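Local coordinates for transcriptional regulator, LacI family (Corynebacterium glutamicum, PDB 3H5T), which probably acts as an inositol-dependent activator of the inositol phosphate synthase gene, binding a palindromic promoter motif to regulate cell wall biogenesis, at residues 251-254 and 255-258; 19-22 and 23-27; 321-324 and 325-329; 230-234 and 235-239; 75-78 and 79-83. All blocks are in the same frame, centred on the assembly; numbering follows the deposited sequence.

Contact 1: 251-254 and 255-258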
loop_
_atom_site.group_PDB
_atom_site.type_symbol
_atom_site.label_atom_id
_atom_site.label_comp_id
_atom_site.label_asym_id
_atom_site.label_seq_id
_atom_site.Cartn_x
_atom_site.Cartn_y
_atom_site.Cartn_z
ATOM N N ASN A 251 -1.056 -9.774 -10.364
ATOM C CA ASN A 251 -2.450 -9.913 -10.816
ATOM C C ASN A 251 -3.127 -11.058 -10.092
ATOM O O ASN A 251 -2.477 -11.884 -9.457
ATOM C CB ASN A 251 -2.537 -10.270 -12.303
ATOM C CG ASN A 251 -2.204 -9.128 -13.193
ATOM O OD1 ASN A 251 -2.307 -9.234 -14.416
ATOM N ND2 ASN A 251 -1.792 -8.018 -12.599
ATOM N N ARG A 252 -4.441 -11.126 -10.235
ATOM C CA ARG A 252 -5.206 -12.195 -9.628
ATOM C C ARG A 252 -4.822 -13.479 -10.366
ATOM O O ARG A 252 -4.704 -14.539 -9.759
ATOM C CB ARG A 252 -6.707 -11.910 -9.766
ATOM C CG ARG A 252 -7.609 -12.948 -9.125
ATOM C CD ARG A 252 -9.070 -12.507 -9.176
ATOM N NE ARG A 252 -9.989 -13.569 -8.773
ATOM C CZ ARG A 252 -10.154 -14.706 -9.442
ATOM N NH1 ARG A 252 -9.462 -14.935 -10.552
ATOM N NH2 ARG A 252 -11.016 -15.617 -9.006
ATOM N N GLN A 253 -4.598 -13.361 -11.673
ATOM C CA GLN A 253 -4.225 -14.503 -12.507
ATOM C C GLN A 253 -2.781 -14.967 -12.310
ATOM O O GLN A 253 -2.507 -16.162 -12.342
ATOM C CB GLN A 253 -4.453 -14.178 -13.985
ATOM C CG GLN A 253 -4.166 -15.341 -14.928
ATOM C CD GLN A 253 -5.043 -16.559 -14.646
ATOM O OE1 GLN A 253 -6.271 -16.449 -14.514
ATOM N NE2 GLN A 253 -4.415 -17.730 -14.562
ATOM N N HIS A 254 -1.859 -14.030 -12.127
ATOM C CA HIS A 254 -0.458 -14.378 -11.914
ATOM C C HIS A 254 -0.251 -14.900 -10.496
ATOM O O HIS A 254 0.578 -15.784 -10.276
ATOM C CB HIS A 254 0.448 -13.165 -12.141
ATOM C CG HIS A 254 0.690 -12.842 -13.584
ATOM N ND1 HIS A 254 -0.320 -12.804 -14.521
ATOM C CD2 HIS A 254 1.822 -12.489 -14.238
ATOM C CE1 HIS A 254 0.176 -12.438 -15.688
ATOM N NE2 HIS A 254 1.474 -12.239 -15.544
ATOM N N ASN A 255 -0.993 -14.348 -9.535
ATOM C CA ASN A 255 -0.876 -14.791 -8.146
ATOM C C ASN A 255 -1.281 -16.256 -8.064
ATOM O O ASN A 255 -0.716 -17.029 -7.299
ATOM C CB ASN A 255 -1.783 -13.977 -7.212
ATOM C CG ASN A 255 -1.381 -12.520 -7.120
ATOM O OD1 ASN A 255 -0.201 -12.172 -7.265
ATOM N ND2 ASN A 255 -2.354 -11.659 -6.857
ATOM N N PHE A 256 -2.283 -16.617 -8.860
ATOM C CA PHE A 256 -2.794 -17.982 -8.924
ATOM C C PHE A 256 -1.727 -18.900 -9.531
ATOM O O PHE A 256 -1.339 -19.906 -8.938
ATOM C CB PHE A 256 -4.053 -18.013 -9.794
ATOM C CG PHE A 256 -4.600 -19.389 -10.019
ATOM C CD1 PHE A 256 -5.548 -19.925 -9.157
ATOM C CD2 PHE A 256 -4.162 -20.154 -11.099
ATOM C CE1 PHE A 256 -6.055 -21.211 -9.367
ATOM C CE2 PHE A 256 -4.658 -21.435 -11.320
ATOM C CZ PHE A 256 -5.606 -21.967 -10.456
ATOM N N GLU A 257 -1.261 -18.537 -10.717
ATOM C CA GLU A 257 -0.248 -19.309 -11.416
ATOM C C GLU A 257 0.969 -19.573 -10.536
ATOM O O GLU A 257 1.322 -20.723 -10.290
ATOM C CB GLU A 257 0.198 -18.568 -12.679
ATOM C CG GLU A 257 -0.894 -18.319 -13.715
ATOM C CD GLU A 257 -1.405 -19.591 -14.367
ATOM O OE1 GLU A 257 -0.641 -20.579 -14.450
ATOM O OE2 GLU A 257 -2.569 -19.599 -14.817
ATOM N N VAL A 258 1.613 -18.513 -10.058
ATOM C CA VAL A 258 2.799 -18.673 -9.226
ATOM C C VAL A 258 2.534 -19.558 -8.005
ATOM O O VAL A 258 3.446 -20.216 -7.502
ATOM C CB VAL A 258 3.366 -17.299 -8.766
ATOM C CG1 VAL A 258 2.567 -16.746 -7.595
ATOM C CG2 VAL A 258 4.832 -17.449 -8.394
#
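Gln253 and Glu257, one helical turn apart, make the polar side-chain link of this contact. The Gln253 chain leaves with CG opposite the backbone N (chi1 -177°) and then bends at chi2, which swings an otherwise outward-directed amide back toward Glu257. NE2 ends 2.6 Å from Glu257 OE2 in a weak, poorly aligned hydrogen bond, the amide and carboxylate planes being turned 38° from each other. The Glu257 chain is bent at chi2 as well.

Backbone bonds support this pairing. Glu257 N donates to Gln253 O (3.1 Å) and Val258 N to His254 O (2.9 Å), while Phe256 N reaches Arg252 O only weakly at 3.3 Å. These are the opening turns of helix 252-265, the connection in a right-handed beta-alpha-beta crossover from strand 244-247 to strand 271-274 in the five-stranded lobe of the periplasmic-binding-protein-like fold.

Other side-chain contacts are van der Waals touches: Val258 CG1 lies 3.5 Å from His254 O, and Gln253 NE2 comes obliquely to the Phe256 ring, 4.2 Å from CD2. On the inner side Val258 meets Met245 and Cys247; Arg252 turns to helix 277-289, where its guanidinium forms a salt bridge with Glu285.

Contact 2: 19-22 and 23-27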
loop_
_atom_site.group_PDB
_atom_site.type_symbol
_atom_site.label_atom_id
_atom_site.label_comp_id
_atom_site.label_asym_id
_atom_site.label_seq_id
_atom_site.Cartn_x
_atom_site.Cartn_y
_atom_site.Cartn_z
ATOM N N LEU A 19 -32.015 25.871 17.485
ATOM C CA LEU A 19 -32.712 27.154 17.387
ATOM C C LEU A 19 -34.238 27.057 17.468
ATOM O O LEU A 19 -34.943 28.064 17.375
ATOM C CB LEU A 19 -32.313 27.848 16.086
ATOM C CG LEU A 19 -30.835 28.198 15.945
ATOM C CD1 LEU A 19 -30.500 28.449 14.491
ATOM C CD2 LEU A 19 -30.520 29.416 16.800
ATOM N N GLY A 20 -34.749 25.845 17.630
ATOM C CA GLY A 20 -36.185 25.681 17.703
ATOM C C GLY A 20 -36.921 26.048 16.421
ATOM O O GLY A 20 -38.069 26.494 16.473
ATOM N N ILE A 21 -36.266 25.878 15.273
ATOM C CA ILE A 21 -36.907 26.160 13.992
ATOM C C ILE A 21 -36.933 24.875 13.158
ATOM O O ILE A 21 -36.555 23.808 13.647
ATOM C CB ILE A 21 -36.186 27.303 13.206
ATOM C CG1 ILE A 21 -34.689 27.014 13.079
ATOM C CG2 ILE A 21 -36.414 28.645 13.901
ATOM C CD1 ILE A 21 -33.934 28.089 12.300
ATOM N N SER A 22 -37.385 24.962 11.912
ATOM C CA SER A 22 -37.454 23.782 11.050
ATOM C C SER A 22 -36.176 23.587 10.240
ATOM O O SER A 22 -35.403 24.527 10.046
ATOM C CB SER A 22 -38.653 23.896 10.108
ATOM O OG SER A 22 -39.877 23.854 10.834
ATOM N N ARG A 23 -35.944 22.371 9.766
ATOM C CA ARG A 23 -34.747 22.137 8.977
ATOM C C ARG A 23 -34.861 22.911 7.662
ATOM O O ARG A 23 -33.859 23.333 7.096
ATOM C CB ARG A 23 -34.549 20.645 8.694
ATOM C CG ARG A 23 -35.450 20.125 7.622
ATOM C CD ARG A 23 -35.025 18.754 7.163
ATOM N NE ARG A 23 -35.676 18.436 5.897
ATOM C CZ ARG A 23 -35.682 17.235 5.335
ATOM N NH1 ARG A 23 -35.073 16.216 5.924
ATOM N NH2 ARG A 23 -36.303 17.059 4.180
ATOM N N THR A 24 -36.085 23.098 7.176
ATOM C CA THR A 24 -36.290 23.852 5.944
ATOM C C THR A 24 -35.932 25.316 6.222
ATOM O O THR A 24 -35.410 26.014 5.343
ATOM C CB THR A 24 -37.755 23.754 5.452
ATOM O OG1 THR A 24 -38.066 22.390 5.153
ATOM C CG2 THR A 24 -37.960 24.582 4.193
ATOM N N THR A 25 -36.203 25.769 7.449
ATOM C CA THR A 25 -35.881 27.137 7.842
ATOM C C THR A 25 -34.379 27.318 7.656
ATOM O O THR A 25 -33.927 28.291 7.045
ATOM C CB THR A 25 -36.201 27.416 9.333
ATOM O OG1 THR A 25 -37.507 26.927 9.663
ATOM C CG2 THR A 25 -36.150 28.907 9.602
ATOM N N VAL A 26 -33.616 26.362 8.184
ATOM C CA VAL A 26 -32.155 26.383 8.098
ATOM C C VAL A 26 -31.701 26.343 6.642
ATOM O O VAL A 26 -30.784 27.061 6.248
ATOM C CB VAL A 26 -31.522 25.173 8.855
ATOM C CG1 VAL A 26 -29.991 25.177 8.674
ATOM C CG2 VAL A 26 -31.883 25.236 10.328
ATOM N N SER A 27 -32.346 25.497 5.846
ATOM C CA SER A 27 -32.009 25.379 4.433
ATOM C C SER A 27 -32.209 26.715 3.701
ATOM O O SER A 27 -31.334 27.157 2.947
ATOM C CB SER A 27 -32.868 24.298 3.779
ATOM O OG SER A 27 -32.429 24.047 2.462
#
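Ile21 and Ser22 meet Thr25 and Val26 in a local contact at the start of a helix, in the turn of the DNA-binding helix-turn-helix motif where helix 11-19 gives way to helix 23-31. The first helix is closed by a Schellman motif at Gly20, whose phi is positive, and two residues later Ser22 takes the N-cap position of the next.

The turn is held through Thr25. Its OG1 accepts a hydrogen bond from Ser22 N at 3.0 Å, with a bent N-H...O angle of 136°. The threonine hydroxyl thus takes up the amide of the N-cap residue, while the serine side chain makes no capping bond in return. The threonine rotamer makes the bond possible: with chi1 at -47°, OG1 lies beside its own backbone N and faces back to the start of the helix, while CG2 is left to turn to Ile21. Val26 N donates to Ser22 O (3.2 Å), the first regular bond of the helix.

Ile21 supplies the apolar half. Its chi1 of 52° places CG1 between the backbone N and the carbonyl carbon, and the extended chain then carries CD1 over to Thr25 CG2 (3.6 Å) and Val26 CG2 (4.0 Å). The Ile21 and Thr25 chains meet at a slant, the isoleucine methyl lying against the threonine methyl rather than its hydroxyl.

In LacI-type regulators the second helix of this motif is the one that enters the DNA major groove. Here Val26 packs inward on Leu12, Ile15 and Ala16 of helix 11-19, while Ile21 touches Ile44 and Thr25 touches Leu40 of helix 38-50.

Contact 3: 321-324 and 325-329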
loop_
_atom_site.group_PDB
_atom_site.type_symbol
_atom_site.label_atom_id
_atom_site.label_comp_id
_atom_site.label_asym_id
_atom_site.label_seq_id
_atom_site.Cartn_x
_atom_site.Cartn_y
_atom_site.Cartn_z
ATOM N N ASN A 321 -2.101 1.246 5.684
ATOM C CA ASN A 321 -1.923 1.847 4.368
ATOM C C ASN A 321 -2.615 3.172 4.118
ATOM O O ASN A 321 -2.085 4.017 3.386
ATOM C CB ASN A 321 -2.318 0.864 3.264
ATOM C CG ASN A 321 -1.279 -0.211 3.063
ATOM O OD1 ASN A 321 -0.083 0.072 3.073
ATOM N ND2 ASN A 321 -1.725 -1.449 2.871
ATOM N N LYS A 322 -3.791 3.377 4.698
ATOM C CA LYS A 322 -4.465 4.646 4.471
ATOM C C LYS A 322 -3.688 5.751 5.184
ATOM O O LYS A 322 -3.535 6.853 4.661
ATOM C CB LYS A 322 -5.914 4.598 4.969
ATOM C CG LYS A 322 -6.709 5.868 4.694
ATOM C CD LYS A 322 -8.184 5.608 4.891
ATOM C CE LYS A 322 -9.057 6.681 4.258
ATOM N NZ LYS A 322 -9.209 7.909 5.082
ATOM N N LEU A 323 -3.181 5.442 6.373
ATOM C CA LEU A 323 -2.425 6.418 7.151
ATOM C C LEU A 323 -1.119 6.729 6.423
ATOM O O LEU A 323 -0.666 7.883 6.402
ATOM C CB LEU A 323 -2.125 5.875 8.558
ATOM C CG LEU A 323 -1.397 6.827 9.515
ATOM C CD1 LEU A 323 -2.308 7.986 9.858
ATOM C CD2 LEU A 323 -0.975 6.088 10.793
ATOM N N LYS A 324 -0.526 5.697 5.822
ATOM C CA LYS A 324 0.729 5.851 5.090
ATOM C C LYS A 324 0.532 6.820 3.935
ATOM O O LYS A 324 1.406 7.626 3.627
ATOM C CB LYS A 324 1.206 4.504 4.554
ATOM C CG LYS A 324 2.539 4.580 3.844
ATOM C CD LYS A 324 2.968 3.230 3.322
ATOM C CE LYS A 324 1.998 2.716 2.270
ATOM N NZ LYS A 324 2.325 1.315 1.850
ATOM N N GLY A 325 -0.635 6.738 3.308
ATOM C CA GLY A 325 -0.944 7.623 2.202
ATOM C C GLY A 325 -1.248 9.024 2.682
ATOM O O GLY A 325 -0.858 10.001 2.037
ATOM N N PHE A 326 -1.951 9.131 3.809
ATOM C CA PHE A 326 -2.278 10.441 4.359
ATOM C C PHE A 326 -1.000 11.172 4.745
ATOM O O PHE A 326 -0.832 12.349 4.422
ATOM C CB PHE A 326 -3.179 10.324 5.593
ATOM C CG PHE A 326 -3.617 11.656 6.145
ATOM C CD1 PHE A 326 -4.601 12.405 5.503
ATOM C CD2 PHE A 326 -3.027 12.179 7.289
ATOM C CE1 PHE A 326 -4.992 13.661 5.998
ATOM C CE2 PHE A 326 -3.407 13.430 7.790
ATOM C CZ PHE A 326 -4.393 14.169 7.139
ATOM N N LYS A 327 -0.098 10.486 5.438
ATOM C CA LYS A 327 1.161 11.115 5.836
ATOM C C LYS A 327 1.967 11.480 4.591
ATOM O O LYS A 327 2.655 12.506 4.564
ATOM C CB LYS A 327 2.007 10.177 6.715
ATOM C CG LYS A 327 1.397 9.811 8.048
ATOM C CD LYS A 327 2.386 9.038 8.892
ATOM C CE LYS A 327 1.899 8.943 10.331
ATOM N NZ LYS A 327 1.583 10.291 10.904
ATOM N N ALA A 328 1.885 10.634 3.564
ATOM C CA ALA A 328 2.616 10.875 2.326
ATOM C C ALA A 328 2.170 12.189 1.702
ATOM O O ALA A 328 2.978 13.092 1.508
ATOM C CB ALA A 328 2.404 9.726 1.357
ATOM N N GLY A 329 0.878 12.291 1.401
ATOM C CA GLY A 329 0.337 13.506 0.811
ATOM C C GLY A 329 0.565 14.735 1.676
ATOM O O GLY A 329 0.923 15.792 1.164
#
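Leu323 and Lys327 touch through their carbon chains, Leu323 CG lying 4.0 Å from Lys327 CE, while the backbone beneath them is bonded in regular alpha-helical fashion. Lys327 N donates to Leu323 O at 2.8 Å and Phe326 N to Lys322 O at 2.9 Å. Gly325 N uses Asn321 O (3.1 Å), and Ala328 N uses Lys324 O (3.0 Å). Thus the four carbonyl oxygens of 321-324 each receive an amide from the next turn. Farther on, Gly329 N bonds to Gly325 O, and Lys327 O is taken by the hydroxyl of Thr331.

The segment opens helix 321-336, which links strand 316-318 to strand 344-352 in the seven-stranded lobe of the periplasmic-binding-protein-like domain. These two strands are antiparallel neighbours at one end of that sheet.

The buried polar end of Lys324 has two partners. NZ donates to Asn321 OD1 at 3.0 Å, tilted 27° from the plane of the Asn321 side-chain amide, and forms a salt bridge with Asp158, the stronger of the two interactions. A bend at chi3 (64°) in an otherwise extended chain brings the ammonium back to Asn321. The aliphatic part of Lys324 runs past Phe91, Ile169 and Leu347. Lys322, on the outer side, has NZ weakly bonded to Gln97 OE1.

Contact 4: 230-234 and 235-239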
loop_
_atom_site.group_PDB
_atom_site.type_symbol
_atom_site.label_atom_id
_atom_site.label_comp_id
_atom_site.label_asym_id
_atom_site.label_seq_id
_atom_site.Cartn_x
_atom_site.Cartn_y
_atom_site.Cartn_z
ATOM N N GLU A 230 15.395 -14.921 8.068
ATOM C CA GLU A 230 16.227 -14.779 9.262
ATOM C C GLU A 230 15.584 -15.496 10.440
ATOM O O GLU A 230 16.277 -16.028 11.307
ATOM C CB GLU A 230 16.458 -13.296 9.592
ATOM C CG GLU A 230 17.211 -12.550 8.490
ATOM C CD GLU A 230 17.497 -11.092 8.816
ATOM O OE1 GLU A 230 16.559 -10.367 9.216
ATOM O OE2 GLU A 230 18.662 -10.665 8.656
ATOM N N VAL A 231 14.257 -15.522 10.464
ATOM C CA VAL A 231 13.541 -16.201 11.534
ATOM C C VAL A 231 13.582 -17.712 11.316
ATOM O O VAL A 231 13.556 -18.485 12.270
ATOM C CB VAL A 231 12.073 -15.717 11.611
ATOM C CG1 VAL A 231 11.292 -16.549 12.632
ATOM C CG2 VAL A 231 12.039 -14.241 11.994
ATOM N N PHE A 232 13.650 -18.139 10.061
ATOM C CA PHE A 232 13.707 -19.565 9.762
ATOM C C PHE A 232 15.089 -20.118 10.086
ATOM O O PHE A 232 15.219 -21.236 10.578
ATOM C CB PHE A 232 13.384 -19.826 8.288
ATOM C CG PHE A 232 11.979 -19.467 7.900
ATOM C CD1 PHE A 232 10.987 -19.330 8.864
ATOM C CD2 PHE A 232 11.636 -19.312 6.562
ATOM C CE1 PHE A 232 9.676 -19.048 8.501
ATOM C CE2 PHE A 232 10.323 -19.030 6.188
ATOM C CZ PHE A 232 9.344 -18.899 7.160
ATOM N N ILE A 233 16.115 -19.321 9.801
ATOM C CA ILE A 233 17.494 -19.707 10.066
ATOM C C ILE A 233 17.691 -19.945 11.560
ATOM O O ILE A 233 18.315 -20.932 11.958
ATOM C CB ILE A 233 18.478 -18.615 9.576
ATOM C CG1 ILE A 233 18.603 -18.687 8.052
ATOM C CG2 ILE A 233 19.838 -18.783 10.230
ATOM C CD1 ILE A 233 19.500 -17.615 7.453
ATOM N N GLU A 234 17.152 -19.046 12.378
ATOM C CA GLU A 234 17.254 -19.159 13.828
ATOM C C GLU A 234 16.509 -20.394 14.317
ATOM O O GLU A 234 16.773 -20.899 15.406
ATOM C CB GLU A 234 16.672 -17.911 14.496
ATOM C CG GLU A 234 16.625 -17.963 16.023
ATOM C CD GLU A 234 18.006 -17.992 16.669
ATOM O OE1 GLU A 234 18.764 -18.958 16.434
ATOM O OE2 GLU A 234 18.331 -17.044 17.416
ATOM N N ALA A 235 15.570 -20.876 13.509
ATOM C CA ALA A 235 14.794 -22.058 13.866
ATOM C C ALA A 235 15.577 -23.316 13.507
ATOM O O ALA A 235 15.270 -24.410 13.981
ATOM C CB ALA A 235 13.448 -22.047 13.140
ATOM N N GLY A 236 16.594 -23.150 12.667
ATOM C CA GLY A 236 17.407 -24.281 12.262
ATOM C C GLY A 236 17.338 -24.562 10.774
ATOM O O GLY A 236 18.278 -25.103 10.200
ATOM N N ILE A 237 16.224 -24.194 10.149
ATOM C CA ILE A 237 16.039 -24.410 8.719
ATOM C C ILE A 237 17.215 -23.854 7.902
ATOM O O ILE A 237 17.689 -22.744 8.151
ATOM C CB ILE A 237 14.739 -23.738 8.222
ATOM C CG1 ILE A 237 13.539 -24.285 8.994
ATOM C CG2 ILE A 237 14.559 -23.981 6.728
ATOM C CD1 ILE A 237 12.239 -23.579 8.684
ATOM N N ASP A 238 17.687 -24.636 6.935
ATOM C CA ASP A 238 18.781 -24.209 6.075
ATOM C C ASP A 238 18.156 -23.486 4.884
ATOM O O ASP A 238 17.333 -24.056 4.164
ATOM C CB ASP A 238 19.595 -25.423 5.607
ATOM C CG ASP A 238 20.546 -25.091 4.468
ATOM O OD1 ASP A 238 21.390 -24.182 4.622
ATOM O OD2 ASP A 238 20.451 -25.747 3.410
ATOM N N PRO A 239 18.538 -22.213 4.668
ATOM C CA PRO A 239 18.051 -21.349 3.585
ATOM C C PRO A 239 17.940 -21.988 2.199
ATOM O O PRO A 239 16.995 -21.711 1.458
ATOM C CB PRO A 239 19.039 -20.189 3.606
ATOM C CG PRO A 239 19.347 -20.062 5.053
ATOM C CD PRO A 239 19.552 -21.505 5.473
#
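Phe232 and Ile237 lie side by side and point the same way, closing the C-terminal end of helix 221-235. Both place the first branch beside their own backbone N: Phe232 at chi1 -65°, Ile237 with CG1 at -58° and an extended chi2. As a result Ile237 CD1 reaches Phe232 CB at 3.9 Å and approaches the ring obliquely. This is the apolar pairing that accompanies a Schellman motif, spanning the turn made by Gly236 with its positive phi.

Ile233 makes a second apolar contact, on the exposed side. Its CG1 meets Pro239 CG at 3.4 Å, the two side chains crossing at about a right angle, and CD1 touches the same ring carbon.

The backbone tightens as the helix ends. Ala235 N bonds to Phe232 O (3.0 Å) and, weakly, to Val231 O, and Gly236 N bonds to Ile233 O (2.9 Å). A nearly straight CA-H...O contact joins Ile233 CA to Ile237 O at 3.6 Å.

Phe232 packs on Ala181 and Ile185 of helix 178-186, and Ala235 also touches Ile185. Both Phe232 and Ile237 rest on Ile192 of strand 192-197, and the loop beyond Ile237 leads on to strand 244-247.

Contact 5: 75-78 and 79-83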
loop_
_atom_site.group_PDB
_atom_site.type_symbol
_atom_site.label_atom_id
_atom_site.label_comp_id
_atom_site.label_asym_id
_atom_site.label_seq_id
_atom_site.Cartn_x
_atom_site.Cartn_y
_atom_site.Cartn_z
ATOM N N LEU A 75 3.443 5.756 -10.245
ATOM C CA LEU A 75 3.189 4.340 -10.037
ATOM C C LEU A 75 3.998 3.562 -11.075
ATOM O O LEU A 75 3.811 3.731 -12.281
ATOM C CB LEU A 75 1.682 4.061 -10.211
ATOM C CG LEU A 75 1.065 2.824 -9.552
ATOM C CD1 LEU A 75 1.252 2.911 -8.061
ATOM C CD2 LEU A 75 -0.411 2.743 -9.857
ATOM N N THR A 76 4.902 2.713 -10.606
ATOM C CA THR A 76 5.714 1.917 -11.511
ATOM C C THR A 76 4.930 0.635 -11.898
ATOM O O THR A 76 5.472 -0.468 -11.973
ATOM C CB THR A 76 7.098 1.626 -10.846
ATOM O OG1 THR A 76 8.075 1.436 -11.866
ATOM C CG2 THR A 76 7.053 0.408 -9.947
ATOM N N GLU A 77 3.636 0.825 -12.154
ATOM C CA GLU A 77 2.709 -0.247 -12.533
ATOM C C GLU A 77 1.711 0.281 -13.550
ATOM O O GLU A 77 1.694 1.475 -13.851
ATOM C CB GLU A 77 1.878 -0.722 -11.330
ATOM C CG GLU A 77 2.647 -1.204 -10.138
ATOM C CD GLU A 77 3.494 -2.394 -10.464
ATOM O OE1 GLU A 77 3.282 -2.986 -11.544
ATOM O OE2 GLU A 77 4.366 -2.741 -9.637
ATOM N N ASP A 78 0.870 -0.613 -14.069
ATOM C CA ASP A 78 -0.180 -0.216 -14.999
ATOM C C ASP A 78 -1.154 0.638 -14.180
ATOM O O ASP A 78 -1.389 0.367 -12.996
ATOM C CB ASP A 78 -0.929 -1.437 -15.545
ATOM C CG ASP A 78 -0.149 -2.178 -16.618
ATOM O OD1 ASP A 78 0.346 -1.511 -17.559
ATOM O OD2 ASP A 78 -0.045 -3.428 -16.530
ATOM N N LEU A 79 -1.714 1.664 -14.808
ATOM C CA LEU A 79 -2.662 2.550 -14.146
ATOM C C LEU A 79 -3.792 1.804 -13.437
ATOM O O LEU A 79 -4.379 2.331 -12.490
ATOM C CB LEU A 79 -3.269 3.512 -15.164
ATOM C CG LEU A 79 -3.950 4.737 -14.574
ATOM C CD1 LEU A 79 -2.952 5.510 -13.720
ATOM C CD2 LEU A 79 -4.480 5.603 -15.700
ATOM N N THR A 80 -4.095 0.585 -13.896
ATOM C CA THR A 80 -5.160 -0.223 -13.305
ATOM C C THR A 80 -4.826 -0.611 -11.866
ATOM O O THR A 80 -5.704 -0.707 -11.013
ATOM C CB THR A 80 -5.423 -1.520 -14.126
ATOM O OG1 THR A 80 -4.206 -2.265 -14.262
ATOM C CG2 THR A 80 -5.963 -1.183 -15.517
ATOM N N TYR A 81 -3.543 -0.828 -11.610
ATOM C CA TYR A 81 -3.038 -1.204 -10.294
ATOM C C TYR A 81 -3.578 -0.291 -9.197
ATOM O O TYR A 81 -3.927 -0.753 -8.116
ATOM C CB TYR A 81 -1.517 -1.115 -10.311
ATOM C CG TYR A 81 -0.799 -1.929 -9.272
ATOM C CD1 TYR A 81 -0.531 -3.284 -9.481
ATOM C CD2 TYR A 81 -0.368 -1.343 -8.081
ATOM C CE1 TYR A 81 0.146 -4.037 -8.529
ATOM C CE2 TYR A 81 0.306 -2.081 -7.125
ATOM C CZ TYR A 81 0.558 -3.426 -7.349
ATOM O OH TYR A 81 1.199 -4.164 -6.378
ATOM N N ALA A 82 -3.636 1.009 -9.471
ATOM C CA ALA A 82 -4.123 1.984 -8.495
ATOM C C ALA A 82 -5.601 1.787 -8.131
ATOM O O ALA A 82 -6.105 2.405 -7.188
ATOM C CB ALA A 82 -3.910 3.394 -9.023
ATOM N N PHE A 83 -6.296 0.933 -8.879
ATOM C CA PHE A 83 -7.706 0.677 -8.610
ATOM C C PHE A 83 -8.051 -0.787 -8.408
ATOM O O PHE A 83 -9.171 -1.097 -8.024
ATOM C CB PHE A 83 -8.576 1.233 -9.734
ATOM C CG PHE A 83 -8.483 2.707 -9.881
ATOM C CD1 PHE A 83 -8.894 3.544 -8.848
ATOM C CD2 PHE A 83 -7.915 3.270 -11.018
ATOM C CE1 PHE A 83 -8.729 4.923 -8.946
ATOM C CE2 PHE A 83 -7.752 4.632 -11.120
ATOM C CZ PHE A 83 -8.158 5.461 -10.080
#
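Leu79, which packs on Leu106 and Pro108 of strand 103-108, is the second residue of a type I beta turn from Asp78 to Tyr81. Thr80 comes next, with OG1 3.6 Å from Asp78 CB, a plain van der Waals touch.

Tyr81 carries the contact. Its N closes the turn by donating to Asp78 O (2.8 Å), and the phenol ring lies under Glu77. Glu77 CG sits over the ring face, 3.6 Å from the centroid and only 12° off the normal, a clear CH-pi contact. The glutamate chain bends at chi2, which lays its carboxylate almost flat above the ring, the two planes 24° apart. Nearer the backbone, Glu77 CB and Tyr81 CB are 3.6 Å apart.

Ala82 turns inward: its CB meets Leu75 CD2 at 3.7 Å, the same methyl that also brushes Tyr81 CB. Phe83 then continues the helix, its N bonding to Thr80 O (2.8 Å).

The loop leaves the C-terminal end of strand 70-75, the edge where ligands bind in folds of this type. Its polar ends reach beyond it: Glu77 forms a salt bridge with Arg198, just past strand 192-197 of the other lobe, and Tyr81 OH is weakly bonded to Asn250, ahead of helix 252-265 in that same lobe. Stacked on Tyr81 and paired with Arg198, the Glu77 carboxylate is held from two directions, a charge link between lobes that is consistent with a cleft-lining position.

Overall arrangement
Contacts 3 and 5 belong to the lobe of the seven-stranded sheet, contacts 1 and 4 to the lobe of the five-stranded sheet, and contact 2 to the separate DNA-binding head. Contacts 1 and 5 come closest, about 6 Å between nearest atoms and 16 Å between centres, one in each lobe, near each other where the lobes meet; Asn250, next to contact 1, is the weak partner of Tyr81 in contact 5. Contact 3 lies about 10 Å from contact 5 at nearest atoms. Contact 4 is farther out, about 28 Å from contact 1 centre to centre. Contact 2 is remote from all, its centre 39 to 69 Å from the others.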